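Local coordinates for putative cell adhesion protein (Bacteroides eggerthii, PDB 4GPV), which is probably a pilus (fimbrial) subunit of the FimA type, thought to serve cell adhesion at the bacterial surface, at residues Asn119-Ser124 and Gly221-Thr226; Ala158-Ile163 and Thr261-Lys266; Val164-Lys169 and Val303-Asp308; Gly174-Thr179 and Ser267-Gly272; Ala199-Gln204 and Ile293-Ser298. All coordinates share one frame; numbering follows the deposited sequence. Where two conformers were deposited one is given.

Interaction 1 of 5, residues Asn119-Ser124 and Gly221-Thr226; sequences NTDNAS and GVTTST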
# COMPACT_ATOMS: atom_id res chain seq x y z
N ASN A 119 -8.91 -0.35 13.82
CA ASN A 119 -10.33 -0.68 14.03
C ASN A 119 -11.31 0.52 14.05
O ASN A 119 -12.53 0.30 14.15
CB ASN A 119 -10.55 -1.58 15.27
CG ASN A 119 -10.06 -1.03 16.59
OD1 ASN A 119 -9.59 0.10 16.69
ND2 ASN A 119 -10.24 -1.83 17.66
N THR A 120 -10.83 1.76 13.88
CA THR A 120 -11.74 2.90 13.74
C THR A 120 -12.17 3.03 12.27
O THR A 120 -13.08 3.80 11.97
CB THR A 120 -11.07 4.22 14.17
OG1 THR A 120 -10.06 4.57 13.22
CG2 THR A 120 -10.53 4.18 15.62
N ASP A 121 -11.42 2.35 11.35
CA ASP A 121 -11.57 2.36 9.87
C ASP A 121 -11.08 3.66 9.24
O ASP A 121 -11.03 3.75 8.02
CB ASP A 121 -13.04 2.12 9.43
CG ASP A 121 -13.63 0.79 9.86
OD1 ASP A 121 -12.91 -0.23 9.81
OD2 ASP A 121 -14.84 0.77 10.18
N ASN A 122 -10.68 4.66 10.04
CA ASN A 122 -10.33 5.99 9.55
C ASN A 122 -8.88 6.39 9.76
O ASN A 122 -8.51 7.53 9.47
CB ASN A 122 -11.23 7.03 10.23
CG ASN A 122 -12.66 6.96 9.77
OD1 ASN A 122 -12.96 6.97 8.58
ND2 ASN A 122 -13.57 6.95 10.72
N ALA A 123 -8.07 5.49 10.27
CA ALA A 123 -6.62 5.75 10.44
C ALA A 123 -5.87 4.58 9.83
O ALA A 123 -6.25 3.45 10.05
CB ALA A 123 -6.28 5.92 11.91
N SER A 124 -4.85 4.86 8.98
CA SER A 124 -4.10 3.79 8.32
C SER A 124 -3.10 3.11 9.25
O SER A 124 -2.52 3.74 10.15
CB SER A 124 -3.34 4.31 7.10
OG SER A 124 -2.91 3.19 6.34
N GLY A 221 -18.81 -4.96 0.29
CA GLY A 221 -17.66 -5.09 1.19
C GLY A 221 -16.80 -3.83 1.22
O GLY A 221 -15.58 -3.90 1.36
N VAL A 222 -17.45 -2.66 1.12
CA VAL A 222 -16.74 -1.37 1.10
C VAL A 222 -16.99 -0.61 2.40
O VAL A 222 -18.14 -0.49 2.83
CB VAL A 222 -17.13 -0.52 -0.14
CG1 VAL A 222 -16.46 0.85 -0.13
CG2 VAL A 222 -16.82 -1.25 -1.45
N THR A 223 -15.92 -0.05 2.98
CA THR A 223 -15.97 0.78 4.19
C THR A 223 -15.37 2.15 3.88
O THR A 223 -14.32 2.22 3.25
CB THR A 223 -15.22 0.08 5.35
OG1 THR A 223 -15.86 -1.18 5.59
CG2 THR A 223 -15.23 0.91 6.65
N THR A 224 -16.02 3.24 4.32
CA THR A 224 -15.44 4.57 4.10
C THR A 224 -14.30 4.81 5.09
O THR A 224 -14.32 4.30 6.22
CB THR A 224 -16.48 5.69 4.20
OG1 THR A 224 -17.04 5.73 5.52
CG2 THR A 224 -17.56 5.58 3.14
N SER A 225 -13.29 5.55 4.63
CA SER A 225 -12.14 5.91 5.44
C SER A 225 -11.75 7.34 5.14
O SER A 225 -11.41 7.67 4.00
CB SER A 225 -10.95 5.00 5.16
OG SER A 225 -9.86 5.47 5.92
N THR A 226 -11.71 8.18 6.20
CA THR A 226 -11.29 9.57 6.01
C THR A 226 -9.79 9.64 5.70
O THR A 226 -9.35 10.65 5.17
CB THR A 226 -11.62 10.43 7.24
OG1 THR A 226 -10.95 9.87 8.36
CG2 THR A 226 -13.11 10.55 7.50
O HOH W 1 -14.93 -2.44 8.34
O HOH W 2 -15.38 7.36 7.11
O HOH W 3 -8.38 10.55 8.80

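Interaction 2 of 5, residues Ala158-Ile163 and Thr261-Lys266; sequences AKIQLI and TILAIK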
# COMPACT_ATOMS: atom_id res chain seq x y z
N ALA A 158 1.85 -0.76 -1.36
CA ALA A 158 2.22 0.01 -2.53
C ALA A 158 2.05 1.48 -2.17
O ALA A 158 1.29 1.81 -1.24
CB ALA A 158 1.32 -0.37 -3.72
N LYS A 159 2.68 2.36 -2.90
CA LYS A 159 2.56 3.79 -2.68
C LYS A 159 2.05 4.44 -3.96
O LYS A 159 2.51 4.09 -5.06
CB LYS A 159 3.95 4.35 -2.31
CG LYS A 159 3.97 5.83 -1.98
CD LYS A 159 5.35 6.22 -1.42
CE LYS A 159 6.23 6.95 -2.37
NZ LYS A 159 7.54 7.28 -1.74
N ILE A 160 1.10 5.38 -3.82
CA ILE A 160 0.56 6.10 -4.99
C ILE A 160 0.78 7.59 -4.76
O ILE A 160 0.28 8.10 -3.77
CB ILE A 160 -0.95 5.77 -5.21
CG1 ILE A 160 -1.15 4.26 -5.48
CG2 ILE A 160 -1.54 6.62 -6.39
CD1 ILE A 160 -2.63 3.82 -5.37
N GLN A 161 1.48 8.28 -5.68
CA GLN A 161 1.72 9.73 -5.57
C GLN A 161 0.93 10.44 -6.65
O GLN A 161 0.87 9.94 -7.77
CB GLN A 161 3.21 10.06 -5.76
CG GLN A 161 4.04 9.74 -4.52
CD GLN A 161 5.52 9.89 -4.80
OE1 GLN A 161 6.15 9.05 -5.44
NE2 GLN A 161 6.08 10.98 -4.32
N LEU A 162 0.42 11.65 -6.35
CA LEU A 162 -0.33 12.43 -7.32
C LEU A 162 0.36 13.75 -7.61
O LEU A 162 0.70 14.50 -6.68
CB LEU A 162 -1.77 12.68 -6.79
CG LEU A 162 -2.64 13.62 -7.60
CD1 LEU A 162 -2.90 13.06 -9.01
CD2 LEU A 162 -3.95 13.93 -6.88
N ILE A 163 0.57 14.03 -8.91
CA ILE A 163 1.09 15.30 -9.45
C ILE A 163 -0.05 15.93 -10.27
O ILE A 163 -0.50 15.30 -11.24
CB ILE A 163 2.38 15.10 -10.29
CG1 ILE A 163 3.53 14.55 -9.43
CG2 ILE A 163 2.81 16.39 -11.01
CD1 ILE A 163 4.70 14.05 -10.23
N THR A 261 -8.80 -0.27 -7.93
CA THR A 261 -8.52 0.93 -7.15
C THR A 261 -8.59 2.12 -8.12
O THR A 261 -8.23 2.00 -9.31
CB THR A 261 -7.16 0.79 -6.47
OG1 THR A 261 -7.22 -0.29 -5.50
CG2 THR A 261 -6.72 2.07 -5.74
N ILE A 262 -9.05 3.28 -7.62
CA ILE A 262 -9.20 4.49 -8.44
C ILE A 262 -8.61 5.67 -7.68
O ILE A 262 -8.95 5.88 -6.51
CB ILE A 262 -10.70 4.80 -8.80
CG1 ILE A 262 -11.44 3.58 -9.39
CG2 ILE A 262 -10.81 6.12 -9.67
CD1 ILE A 262 -12.94 3.74 -9.49
N LEU A 263 -7.75 6.45 -8.33
CA LEU A 263 -7.25 7.70 -7.75
C LEU A 263 -7.99 8.83 -8.43
O LEU A 263 -8.12 8.81 -9.65
CB LEU A 263 -5.72 7.87 -7.93
CG LEU A 263 -5.14 9.22 -7.44
CD1 LEU A 263 -5.19 9.34 -5.91
CD2 LEU A 263 -3.72 9.39 -7.95
N ALA A 264 -8.54 9.81 -7.67
CA ALA A 264 -9.24 10.90 -8.32
C ALA A 264 -9.10 12.22 -7.59
O ALA A 264 -8.86 12.26 -6.37
CB ALA A 264 -10.73 10.57 -8.42
N ILE A 265 -9.31 13.29 -8.34
CA ILE A 265 -9.57 14.60 -7.78
C ILE A 265 -11.09 14.66 -7.70
O ILE A 265 -11.73 14.45 -8.72
CB ILE A 265 -8.98 15.77 -8.58
CG1 ILE A 265 -7.45 15.68 -8.64
CG2 ILE A 265 -9.47 17.13 -7.96
CD1 ILE A 265 -6.85 16.52 -9.76
N LYS A 266 -11.65 14.90 -6.51
CA LYS A 266 -13.11 15.04 -6.35
C LYS A 266 -13.39 16.54 -6.23
O LYS A 266 -12.73 17.21 -5.43
CB LYS A 266 -13.59 14.27 -5.10
CG LYS A 266 -15.10 14.33 -4.92
CD LYS A 266 -15.51 15.43 -3.96
CE LYS A 266 -16.95 15.83 -4.18
NZ LYS A 266 -17.36 16.89 -3.22

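Interaction 3 of 5, residues Val164-Lys169 and Val303-Asp308; sequences VKDNRK and VTLNGD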
# COMPACT_ATOMS: atom_id res chain seq x y z
N VAL A 164 -0.49 17.15 -9.92
CA VAL A 164 -1.56 17.82 -10.63
C VAL A 164 -0.98 18.99 -11.41
O VAL A 164 -0.25 19.80 -10.84
CB VAL A 164 -2.67 18.29 -9.65
CG1 VAL A 164 -3.78 19.03 -10.40
CG2 VAL A 164 -3.23 17.10 -8.88
N LYS A 165 -1.24 19.03 -12.71
CA LYS A 165 -0.88 20.16 -13.58
C LYS A 165 -2.19 20.76 -14.01
O LYS A 165 -2.89 20.18 -14.84
CB LYS A 165 -0.00 19.71 -14.76
CG LYS A 165 1.35 19.23 -14.27
CD LYS A 165 2.18 18.62 -15.35
CE LYS A 165 3.44 18.06 -14.75
NZ LYS A 165 4.47 17.75 -15.78
N ASP A 166 -2.58 21.88 -13.38
CA ASP A 166 -3.87 22.48 -13.60
C ASP A 166 -3.82 23.61 -14.64
O ASP A 166 -3.33 24.70 -14.33
CB ASP A 166 -4.48 22.98 -12.29
CG ASP A 166 -5.95 23.37 -12.46
OD1 ASP A 166 -6.52 23.11 -13.55
OD2 ASP A 166 -6.52 23.93 -11.51
N ASN A 167 -4.39 23.35 -15.84
CA ASN A 167 -4.44 24.31 -16.94
C ASN A 167 -5.87 24.76 -17.21
O ASN A 167 -6.16 25.33 -18.26
CB ASN A 167 -3.80 23.74 -18.22
CG ASN A 167 -2.34 23.42 -18.08
OD1 ASN A 167 -1.61 24.00 -17.26
ND2 ASN A 167 -1.88 22.49 -18.88
N ARG A 168 -6.77 24.49 -16.25
CA ARG A 168 -8.16 24.94 -16.37
C ARG A 168 -8.19 26.46 -16.16
O ARG A 168 -7.40 26.97 -15.37
CB ARG A 168 -9.08 24.23 -15.36
CG ARG A 168 -9.30 22.74 -15.61
CD ARG A 168 -9.97 22.04 -14.42
NE ARG A 168 -9.13 22.19 -13.22
CZ ARG A 168 -9.51 21.89 -11.98
NH1 ARG A 168 -10.72 21.40 -11.74
NH2 ARG A 168 -8.67 22.06 -10.97
N LYS A 169 -9.06 27.15 -16.87
CA LYS A 169 -9.17 28.60 -16.74
C LYS A 169 -10.55 28.96 -16.24
O LYS A 169 -11.50 28.24 -16.52
CB LYS A 169 -8.92 29.29 -18.10
CG LYS A 169 -7.56 29.01 -18.74
CD LYS A 169 -7.38 29.78 -20.06
CE LYS A 169 -8.14 29.19 -21.22
NZ LYS A 169 -7.87 29.92 -22.48
N VAL A 303 -1.69 14.14 -13.53
CA VAL A 303 -3.00 14.48 -14.10
C VAL A 303 -2.89 15.91 -14.61
O VAL A 303 -2.57 16.81 -13.82
CB VAL A 303 -4.10 14.35 -13.01
CG1 VAL A 303 -5.48 14.72 -13.57
CG2 VAL A 303 -4.11 12.95 -12.41
N THR A 304 -3.07 16.12 -15.93
CA THR A 304 -3.05 17.44 -16.55
C THR A 304 -4.49 17.74 -16.88
O THR A 304 -5.10 17.01 -17.67
CB THR A 304 -2.10 17.50 -17.77
OG1 THR A 304 -0.80 17.13 -17.34
CG2 THR A 304 -2.04 18.89 -18.42
N LEU A 305 -5.01 18.83 -16.31
CA LEU A 305 -6.38 19.27 -16.54
C LEU A 305 -6.43 20.50 -17.41
O LEU A 305 -5.60 21.38 -17.24
CB LEU A 305 -6.99 19.62 -15.18
CG LEU A 305 -6.99 18.52 -14.14
CD1 LEU A 305 -7.60 19.00 -12.86
CD2 LEU A 305 -7.72 17.27 -14.66
N ASN A 306 -7.39 20.60 -18.33
CA ASN A 306 -7.50 21.82 -19.12
C ASN A 306 -8.97 22.09 -19.44
O ASN A 306 -9.84 21.28 -19.09
CB ASN A 306 -6.60 21.82 -20.37
CG ASN A 306 -7.17 21.14 -21.59
OD1 ASN A 306 -7.77 20.08 -21.50
ND2 ASN A 306 -6.95 21.71 -22.77
N GLY A 307 -9.22 23.25 -20.02
CA GLY A 307 -10.56 23.71 -20.39
C GLY A 307 -10.94 25.01 -19.73
O GLY A 307 -10.49 25.32 -18.63
N ASP A 308 -11.77 25.81 -20.42
CA ASP A 308 -12.30 27.06 -19.86
C ASP A 308 -13.55 26.66 -19.10
O ASP A 308 -14.55 26.31 -19.73
CB ASP A 308 -12.58 28.10 -20.97
CG ASP A 308 -13.07 29.48 -20.50
OD1 ASP A 308 -13.51 29.60 -19.33
OD2 ASP A 308 -13.06 30.43 -21.32

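Interaction 4 of 5, residues Gly174-Thr179 and Ser267-Gly272; sequences GTITIT and STKTVG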
# COMPACT_ATOMS: atom_id res chain seq x y z
N GLY A 174 -17.56 32.84 -13.22
CA GLY A 174 -18.44 32.61 -14.37
C GLY A 174 -19.74 31.91 -14.04
O GLY A 174 -20.08 31.74 -12.86
N THR A 175 -20.48 31.52 -15.09
CA THR A 175 -21.79 30.85 -14.99
C THR A 175 -21.61 29.47 -14.37
O THR A 175 -22.46 29.01 -13.60
CB THR A 175 -22.42 30.79 -16.39
OG1 THR A 175 -22.58 32.13 -16.87
CG2 THR A 175 -23.76 30.09 -16.39
N ILE A 176 -20.53 28.80 -14.75
CA ILE A 176 -20.17 27.49 -14.24
C ILE A 176 -18.99 27.68 -13.34
O ILE A 176 -18.02 28.35 -13.73
CB ILE A 176 -19.90 26.48 -15.38
CG1 ILE A 176 -21.14 26.35 -16.30
CG2 ILE A 176 -19.43 25.11 -14.82
CD1 ILE A 176 -20.82 25.83 -17.70
N THR A 177 -19.08 27.12 -12.13
CA THR A 177 -17.97 27.21 -11.20
C THR A 177 -17.60 25.80 -10.74
O THR A 177 -18.46 24.91 -10.65
CB THR A 177 -18.25 28.18 -10.05
OG1 THR A 177 -17.03 28.46 -9.37
CG2 THR A 177 -19.29 27.68 -9.07
N ILE A 178 -16.30 25.58 -10.55
CA ILE A 178 -15.79 24.31 -10.05
C ILE A 178 -14.90 24.65 -8.90
O ILE A 178 -14.07 25.55 -9.01
CB ILE A 178 -15.10 23.40 -11.13
CG1 ILE A 178 -16.12 22.99 -12.21
CG2 ILE A 178 -14.46 22.14 -10.50
CD1 ILE A 178 -15.50 22.26 -13.45
N THR A 179 -15.11 23.96 -7.77
CA THR A 179 -14.27 24.05 -6.60
C THR A 179 -13.72 22.65 -6.35
O THR A 179 -14.49 21.70 -6.22
CB THR A 179 -15.06 24.60 -5.38
OG1 THR A 179 -15.53 25.91 -5.69
CG2 THR A 179 -14.23 24.63 -4.09
N SER A 267 -14.34 17.05 -7.02
CA SER A 267 -14.64 18.47 -7.00
C SER A 267 -16.14 18.67 -6.95
O SER A 267 -16.90 17.70 -7.05
CB SER A 267 -14.05 19.13 -8.24
OG SER A 267 -12.67 18.80 -8.36
N THR A 268 -16.55 19.92 -6.76
CA THR A 268 -17.97 20.29 -6.79
C THR A 268 -18.20 21.25 -7.95
O THR A 268 -17.55 22.31 -8.03
CB THR A 268 -18.44 20.89 -5.47
OG1 THR A 268 -18.24 19.92 -4.43
CG2 THR A 268 -19.92 21.27 -5.50
N LYS A 269 -19.12 20.89 -8.84
CA LYS A 269 -19.49 21.75 -9.97
C LYS A 269 -20.82 22.42 -9.65
O LYS A 269 -21.76 21.71 -9.27
CB LYS A 269 -19.57 20.94 -11.27
CG LYS A 269 -19.89 21.77 -12.53
CD LYS A 269 -20.08 20.82 -13.72
CE LYS A 269 -20.32 21.56 -15.01
NZ LYS A 269 -20.64 20.65 -16.13
N THR A 270 -20.90 23.75 -9.81
CA THR A 270 -22.13 24.50 -9.56
C THR A 270 -22.55 25.22 -10.86
O THR A 270 -21.76 25.95 -11.47
CB THR A 270 -21.99 25.47 -8.37
OG1 THR A 270 -21.59 24.73 -7.22
CG2 THR A 270 -23.29 26.20 -8.07
N VAL A 271 -23.78 24.96 -11.28
CA VAL A 271 -24.38 25.56 -12.48
C VAL A 271 -25.79 26.00 -12.10
O VAL A 271 -26.66 25.15 -11.89
CB VAL A 271 -24.41 24.62 -13.71
CG1 VAL A 271 -24.96 25.36 -14.93
CG2 VAL A 271 -23.03 24.03 -14.01
N GLY A 272 -25.97 27.30 -11.97
CA GLY A 272 -27.24 27.85 -11.52
C GLY A 272 -27.53 27.34 -10.12
O GLY A 272 -26.63 27.34 -9.28
O HOH W 4 -22.44 28.52 -10.54

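Interaction 5 of 5, residues Ala199-Gln204 and Ile293-Ser298; sequences AEKVTQ and IEPGKS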
# COMPACT_ATOMS: atom_id res chain seq x y z
N ALA A 199 -0.03 -13.88 -6.53
CA ALA A 199 -1.45 -13.78 -6.91
C ALA A 199 -2.35 -13.53 -5.69
O ALA A 199 -3.23 -12.66 -5.75
CB ALA A 199 -1.91 -15.02 -7.65
N GLU A 200 -2.06 -14.20 -4.56
CA GLU A 200 -2.84 -14.02 -3.33
C GLU A 200 -2.72 -12.59 -2.80
O GLU A 200 -3.70 -12.06 -2.26
CB GLU A 200 -2.37 -15.00 -2.24
CG GLU A 200 -2.89 -16.42 -2.42
CD GLU A 200 -2.25 -17.53 -1.59
OE1 GLU A 200 -1.17 -17.30 -1.01
OE2 GLU A 200 -2.81 -18.65 -1.58
N LYS A 201 -1.52 -11.96 -2.94
CA LYS A 201 -1.26 -10.62 -2.41
C LYS A 201 -2.04 -9.52 -3.10
O LYS A 201 -2.19 -8.45 -2.50
CB LYS A 201 0.23 -10.31 -2.49
CG LYS A 201 1.06 -11.11 -1.48
CD LYS A 201 2.55 -10.80 -1.67
CE LYS A 201 3.38 -11.46 -0.57
NZ LYS A 201 4.83 -11.25 -0.82
N VAL A 202 -2.57 -9.77 -4.33
CA VAL A 202 -3.32 -8.75 -5.09
C VAL A 202 -4.82 -9.11 -5.21
O VAL A 202 -5.54 -8.44 -5.94
CB VAL A 202 -2.69 -8.49 -6.50
CG1 VAL A 202 -1.27 -7.94 -6.35
CG2 VAL A 202 -2.70 -9.75 -7.37
N THR A 203 -5.27 -10.14 -4.49
CA THR A 203 -6.69 -10.52 -4.55
C THR A 203 -7.43 -9.83 -3.42
O THR A 203 -7.05 -9.99 -2.26
CB THR A 203 -6.86 -12.04 -4.49
OG1 THR A 203 -5.95 -12.66 -5.39
CG2 THR A 203 -8.30 -12.45 -4.82
N GLN A 204 -8.51 -9.10 -3.75
CA GLN A 204 -9.30 -8.37 -2.76
C GLN A 204 -10.76 -8.58 -2.99
O GLN A 204 -11.19 -8.60 -4.14
CB GLN A 204 -9.01 -6.85 -2.85
CG GLN A 204 -7.53 -6.48 -2.62
CD GLN A 204 -7.06 -6.53 -1.18
OE1 GLN A 204 -7.81 -6.80 -0.23
NE2 GLN A 204 -5.79 -6.32 -0.98
N ILE A 293 -2.59 -2.56 -9.06
CA ILE A 293 -1.72 -2.22 -7.93
C ILE A 293 -1.03 -3.46 -7.41
O ILE A 293 -1.69 -4.41 -7.03
CB ILE A 293 -2.53 -1.53 -6.80
CG1 ILE A 293 -3.23 -0.23 -7.26
CG2 ILE A 293 -1.69 -1.32 -5.54
CD1 ILE A 293 -2.28 0.93 -7.73
N GLU A 294 0.31 -3.40 -7.32
CA GLU A 294 1.13 -4.48 -6.79
C GLU A 294 1.84 -4.04 -5.53
O GLU A 294 2.29 -2.90 -5.48
CB GLU A 294 2.21 -4.88 -7.79
CG GLU A 294 1.75 -5.46 -9.10
CD GLU A 294 2.97 -5.87 -9.88
OE1 GLU A 294 3.68 -6.82 -9.45
OE2 GLU A 294 3.33 -5.14 -10.83
N PRO A 295 2.04 -4.94 -4.55
CA PRO A 295 2.83 -4.57 -3.37
C PRO A 295 4.25 -4.26 -3.78
O PRO A 295 4.73 -4.80 -4.78
CB PRO A 295 2.85 -5.85 -2.50
CG PRO A 295 2.01 -6.81 -3.17
CD PRO A 295 1.57 -6.35 -4.49
N GLY A 296 4.92 -3.37 -3.05
CA GLY A 296 6.32 -3.07 -3.34
C GLY A 296 6.55 -2.26 -4.60
O GLY A 296 7.66 -2.25 -5.13
N LYS A 297 5.50 -1.60 -5.09
CA LYS A 297 5.64 -0.70 -6.26
C LYS A 297 5.21 0.69 -5.84
O LYS A 297 4.35 0.86 -4.97
CB LYS A 297 4.80 -1.19 -7.45
CG LYS A 297 5.28 -2.54 -8.00
CD LYS A 297 5.91 -2.43 -9.37
CE LYS A 297 6.40 -3.79 -9.83
NZ LYS A 297 5.99 -4.11 -11.22
N SER A 298 5.80 1.69 -6.49
CA SER A 298 5.56 3.09 -6.23
C SER A 298 5.02 3.71 -7.52
O SER A 298 5.73 3.71 -8.52
CB SER A 298 6.86 3.74 -5.76
OG SER A 298 6.73 5.15 -5.64

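Interaction 1 of 5, residues Asn119-Ser124 and Gly221-Thr226
An ST turn in the surface loop 119-124 presents Asp121 and Asn122 to Ser225 and Thr226, just past the short strand 222-224. In the turn, Thr120 OG1 accepts from Asn122 N at 3.2 Å. Two hydrogen bonds then join the segments. Ser225 OG donates to Asp121 O over 3.0 Å. The hydroxyl oxygen lies in the plane of that carbonyl, on a lone pair. Ser225 OG stands anti to the backbone N (chi1 177°), and it also bonds to Ala227 N. The second bond runs from Thr226 N to Asn122 OD1, 2.9 Å long and fairly straight at 161°. Here the donor is tilted 22° from the amide carbonyl plane. Asn122 OD1 is gripped a second time by a water that also binds Thr224 OG1.

Strand 222-224 belongs to the smaller mixed sheet of the FimA-like C-terminal region, where it runs parallel to strand 207-209. The loop comes from an earlier part of the chain, between strands 113-115 and 133-138. Tyr208 of strand 207-209 touches both Asp121 and Thr223.

Looser packing flanks the bonds. The methyl Thr223 CG2 lies against the carboxylate of Asp121, 3.6 Å from OD2, and the two side chains cross at about a right angle. A water sits between Thr223 OG1 and Asp121 OD1, where its bond to the carboxylate is weak. At the other end, Thr226 OG1 rests 3.4 Å from Asn122 CB. A further water bridges Thr226 OG1 and Asn122 O, donating to the carbonyl at 3.1 Å.

Interaction 2 of 5, residues Ala158-Ile163 and Thr261-Lys266
Leu263 packs against Ile160 and Leu162 where two beta sheets face each other. The apolar contacts dominate. The methyl Leu263 CD2 sits between two partners of the opposite strand. It lies 3.9 Å from Ile160 CG2, and it is the same distance, 3.9 Å, from Leu162 CD1. Leu162 CB is also close to Leu263 CD2, at 4.0 Å. Ile160 and Leu263 pass alongside one another, pointing opposite ways, whereas Leu162 and Leu263 cross obliquely. In Leu263, CG stands anti to the backbone N (chi1 176°), and the CA-CB bond points at the other strand. Farther along, the other branch of Leu162, CD2, reaches Ile265 CG1 at 4.3 Å. At the opposite end the packing is looser, with Ile160 CD1 at 4.5 Å from Thr261 CG2.

The backbones take no part in bonding to each other. The axes of strands 158-163 and 262-266 approach to 9.2 Å and are inclined at 32°. That spacing is one of facing sheets, not of neighbours within a sheet. It fits the beta-sandwich expected of a transthyretin-clan domain. Phe249 and Ile282 also touch Leu263, and Val303 touches Leu162.

Polar partners lie elsewhere. The hydroxyl Thr261 OG1 bonds to Phe187 O and Asn254 ND2; its methyl is on the Ile160 side.

All five touching residues are buried. The cohesion here therefore comes from packed methyl and methylene groups, without a directional bond between the two strands to fix their relative position.

Interaction 3 of 5, residues Val164-Lys169 and Val303-Asp308
A parallel beta ladder joins strand 164-169 to strand 303-306, with Arg168 and Leu305 packed together on one face. Lys165 makes two bonds: its N donates to Val303 O at 2.8 Å, and its O accepts from Leu305 N at 2.9 Å. Asn167 N then bonds to Leu305 O. Farther on, Lys169 N reaches Gly307 O at 2.9 Å. The chain turns a corner at Gly307, where the backbone angles call for glycine.

Leu305 CD1 lies over one face of the Arg168 guanidinium, toward its rim and 3.6 Å from NE. The two side chains run side by side. Arg168 also grips Asp166 side-on. Its NE donates to Asp166 OD1 at 2.8 Å in a salt bridge, and its NH2 donates to OD2 at 2.9 Å. Both nitrogens come from above the carboxylate plane. Arg168 N reaches OD1 from the opposite face to NE, closing an Asx turn. Asp180 forms a second salt bridge with Arg168 NH2, so the buried guanidinium is held between two acids. On the other face of the sheet, Thr304 OG1 rests 3.7 Å from Lys165 CB.

The bonding is that of parallel neighbours, here strands 146-169 and 297-306 of the large mixed sheet.

Interaction 4 of 5, residues Gly174-Thr179 and Ser267-Gly272
Strands 176-179 and 267-271 run antiparallel, their axes 4.7 Å apart and at 165°, with Thr177-Thr270 and Thr179-Thr268 as hydrogen-bonded pairs. Each pair makes two bonds. Thr177 N donates to Thr270 O at 3.0 Å, and Thr270 N returns to Thr177 O at 2.8 Å. Thr179 and Thr268 repeat the pattern. A water donates to Thr175 O and, weakly, to Thr270 O.

On one face Thr177 and Thr270 lie side by side, pointing the same way. In one of the two conformers of Thr177, its methyl CG2 packs 3.6 Å from Thr270 CB, and its OG1 bonds to Met171 O. Thr270 OG1 also bonds elsewhere, to Ser275 OG.

The other face is mostly apolar. Ile176 CG1 meets Val271 CG2 at 3.8 Å, again side by side. Lys269 is stretched out along its length, with CG anti to the backbone N (chi1 -178°). Its CE passes 3.7 Å from Ile176 CG2, while its CG is 4.0 Å from Ile178 CG1. Ile178 lies at a slant to Lys269, and its CG2 touches Ser267 CB at 3.8 Å.

Strand 262-271 is flanked in its sheet by strand 176-193 and strand 274-283. Ile278 and Tyr280 of strand 274-283 touch both Ile178 and Ser267, while Val309 reaches Ile178 from a loop.

Interaction 5 of 5, residues Ala199-Gln204 and Ile293-Ser298
Val202 and Pro295 meet at about a right angle, the valine methyl CG1 set against the proline ring. CG1 is 3.7 Å from Pro295 CD. The same methyl lies 3.6 Å from the carbonyl oxygen Ile293 O and 4.2 Å from Glu294 CA. CG1 is placed there anti to the carbonyl carbon of Val202 (chi1 -62°). One methyl thus carries most of the contact. Pro295 meets a second side chain with its CG, which is 4.0 Å from Lys201 CB. Beyond CG the lysine chain is extended. In all three residues the CA-CB bond points at the opposite segment.

Each segment also has local bonds of its own. Pro295 is the second residue of a type II beta turn from Glu294 to Lys297, in which Gly296 has positive phi. Lys297 NZ forms a salt bridge to Glu294 OE2 at 2.9 Å. In segment 199-204, Ala199 O accepts from Val202 N at 3.3 Å.

The contact sets the weakly bonded helix at about 198-201 and the residue after it beside the turn that leads into strand 297-306. Gly296 bonds by its backbone to Ala157 and Trp338. Ile293 packs on Ala158 and Ile160 of strand 146-169, and Asp255 of a loop touches Val202.

From the N terminus, interaction 1 is the first to open, in the loop 119-124, and it closes at 221-226. Its span crosses those of all the others. Interactions 2 and 3 begin in turn on strand 146-169, close at 261-266 and 303-308, and cross. Interaction 2 ties the two sheets together face to face, whereas interaction 3 pairs neighbours in one sheet. They touch through Ile265, Val164 and Leu305. Interactions 4 and 5 close at 267-272 and 293-298. Both lie within the 164-308 span of interaction 3 and cross each other; each also crosses interaction 2. Interaction 4 continues strand 262-271 beyond interaction 2. Interaction 5 joins helix 198-201 to the start of strand 297-306.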